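Teichoic acid D-alanine hydrolase (Staphylococcus aureus, PDB 5ZH8) hydrolyses the esters that link D-alanine to wall and lipoteichoic acids, releasing D-alanine and affecting methicillin resistance, autolysis in the presence of Triton X-100 and cell wall structure. Local coordinates at the interface of chains A and B. Residues are numbered along the deposited sequence; one frame, centred on the assembly and turned at random. Chains: chain A/B, Protein FmtA.

The interface of chains A and B. Residues chain A 85-87; chain B 82, 85-86, 373, 377.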
ATOM      1  N   SER A  85      -4.120  -9.403  18.999  1.00 52.88           N
ATOM      2  CA  SER A  85      -3.068  -8.518  19.505  1.00 53.54           C
ATOM      3  C   SER A  85      -2.321  -7.762  18.397  1.00 52.24           C
ATOM      4  O   SER A  85      -1.689  -6.742  18.661  1.00 53.29           O
ATOM      5  CB  SER A  85      -2.086  -9.290  20.387  1.00 54.39           C
ATOM      6  OG  SER A  85      -1.511 -10.360  19.681  1.00 53.26           O
ATOM      7  N   SER A  86      -2.406  -8.242  17.161  1.00 50.43           N
ATOM      8  CA  SER A  86      -1.838  -7.514  16.020  1.00 49.46           C
ATOM      9  C   SER A  86      -2.824  -6.516  15.389  1.00 49.13           C
ATOM     10  O   SER A  86      -2.518  -5.905  14.372  1.00 48.39           O
ATOM     11  CB  SER A  86      -1.340  -8.500  14.963  1.00 47.88           C
ATOM     12  OG  SER A  86      -2.399  -9.315  14.509  1.00 47.12           O
ATOM     13  N   LEU A  87      -3.996  -6.355  15.999  1.00 49.93           N
ATOM     14  CA  LEU A  87      -4.993  -5.362  15.576  1.00 50.64           C
ATOM     15  C   LEU A  87      -5.535  -5.628  14.177  1.00 49.29           C
ATOM     16  O   LEU A  87      -5.895  -4.710  13.463  1.00 49.26           O
ATOM     17  CB  LEU A  87      -4.421  -3.942  15.671  1.00 51.88           C
ATOM     18  CG  LEU A  87      -3.745  -3.574  16.997  1.00 53.41           C
ATOM     19  CD1 LEU A  87      -3.036  -2.233  16.887  1.00 54.65           C
ATOM     20  CD2 LEU A  87      -4.767  -3.575  18.118  1.00 54.70           C
TER
ATOM     21  N   TYR B  82       3.469  -5.492  22.212  1.00 45.45           N
ATOM     22  CA  TYR B  82       2.646  -5.279  21.041  1.00 45.27           C
ATOM     23  C   TYR B  82       3.493  -5.347  19.771  1.00 45.05           C
ATOM     24  O   TYR B  82       3.140  -6.055  18.824  1.00 45.56           O
ATOM     25  CB  TYR B  82       1.911  -3.941  21.115  1.00 45.10           C
ATOM     26  CG  TYR B  82       1.465  -3.484  19.756  1.00 45.23           C
ATOM     27  CD1 TYR B  82       0.558  -4.240  19.021  1.00 45.98           C
ATOM     28  CD2 TYR B  82       1.974  -2.326  19.188  1.00 44.93           C
ATOM     29  CE1 TYR B  82       0.159  -3.848  17.763  1.00 46.65           C
ATOM     30  CE2 TYR B  82       1.583  -1.925  17.936  1.00 45.56           C
ATOM     31  CZ  TYR B  82       0.670  -2.689  17.223  1.00 46.47           C
ATOM     32  OH  TYR B  82       0.264  -2.305  15.960  1.00 47.35           O
ATOM     33  N   SER B  85       4.661  -9.086  19.141  1.00 47.74           N
ATOM     34  CA  SER B  85       3.601 -10.012  18.731  1.00 48.55           C
ATOM     35  C   SER B  85       2.882  -9.585  17.439  1.00 48.55           C
ATOM     36  O   SER B  85       2.244 -10.410  16.783  1.00 49.41           O
ATOM     37  CB  SER B  85       2.595 -10.223  19.864  1.00 48.75           C
ATOM     38  OG  SER B  85       2.031  -8.995  20.267  1.00 48.45           O
ATOM     39  N   SER B  86       2.995  -8.311  17.064  1.00 47.60           N
ATOM     40  CA  SER B  86       2.462  -7.845  15.780  1.00 47.71           C
ATOM     41  C   SER B  86       3.472  -7.964  14.625  1.00 47.91           C
ATOM     42  O   SER B  86       3.194  -7.515  13.515  1.00 48.22           O
ATOM     43  CB  SER B  86       1.979  -6.404  15.913  1.00 47.09           C
ATOM     44  OG  SER B  86       3.041  -5.561  16.303  1.00 46.38           O
ATOM     45  N   VAL B 373      -1.929   2.464  12.165  1.00 51.16           N
ATOM     46  CA  VAL B 373      -2.665   1.717  13.160  1.00 51.02           C
ATOM     47  C   VAL B 373      -1.745   1.424  14.335  1.00 49.50           C
ATOM     48  O   VAL B 373      -2.187   1.457  15.478  1.00 49.76           O
ATOM     49  CB  VAL B 373      -3.264   0.422  12.575  1.00 51.92           C
ATOM     50  CG1 VAL B 373      -2.204  -0.657  12.412  1.00 51.18           C
ATOM     51  CG2 VAL B 373      -4.410  -0.077  13.436  1.00 52.29           C
ATOM     52  N   HIS B 377      -2.194   3.001  18.141  1.00 47.58           N
ATOM     53  CA  HIS B 377      -2.400   2.077  19.235  1.00 47.12           C
ATOM     54  C   HIS B 377      -1.451   2.406  20.376  1.00 46.22           C
ATOM     55  O   HIS B 377      -1.823   2.305  21.538  1.00 46.55           O
ATOM     56  CB  HIS B 377      -2.197   0.648  18.754  1.00 46.67           C
ATOM     57  CG  HIS B 377      -2.397  -0.373  19.823  1.00 46.64           C
ATOM     58  ND1 HIS B 377      -3.628  -0.626  20.383  1.00 47.41           N
ATOM     59  CD2 HIS B 377      -1.517  -1.196  20.445  1.00 45.87           C
ATOM     60  CE1 HIS B 377      -3.501  -1.575  21.296  1.00 47.42           C
ATOM     61  NE2 HIS B 377      -2.229  -1.932  21.358  1.00 46.38           N
TER
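A:Leu87, in the loop that follows helix 74-85, is central to a patch held by packing, with no hydrogen bond across it, in a two-fold symmetric interface between identical FmtA chains. Its CG lies anti to the carbonyl carbon (chi1 -50°), and the branched tip crosses B:Tyr82 at about a right angle and B:His377 obliquely. Methyl CD1 sits over the face of the B:His377 imidazole, 3.9 Å from the ring centroid in a CH-pi contact, while CD2 lies above the same ring towards its rim. CD1 also packs on the hydroxyl end of the phenol, 3.4 Å from B:Tyr82 OH, and B:Val373 flanks it with its backbone O. CG anti to the backbone N in both aromatic residues (chi1 160° in B:Tyr82, -180° in B:His377) sends both rings to this methyl.

B:His377 CD2 stands over the centre of one phenol face, the side on which A:Leu87 CD1 also lies; B:Ser86 OG lies above the opposite face, offset towards the rim, which would limit the ring's tilt. The carbonyl O of A:Ser85 meets the phenol edge in plane, 3.4 Å from B:Tyr82 CD1.

Near the two-fold axis, A:Ser85 OG and B:Ser85 OG are 3.8 Å apart, unbonded, and A:Ser86 CB packs against B:Ser86 CA. B:Ser86 OG bonds B:Tyr82 O at 2.6 Å, from above the carbonyl plane, which would tie loop to helix end. The patch sets the end of helix 74-85 and its following loop against the partner's helices 74-85 and 371-382, and with its twin may help hold a dimer, if one forms outside the crystal.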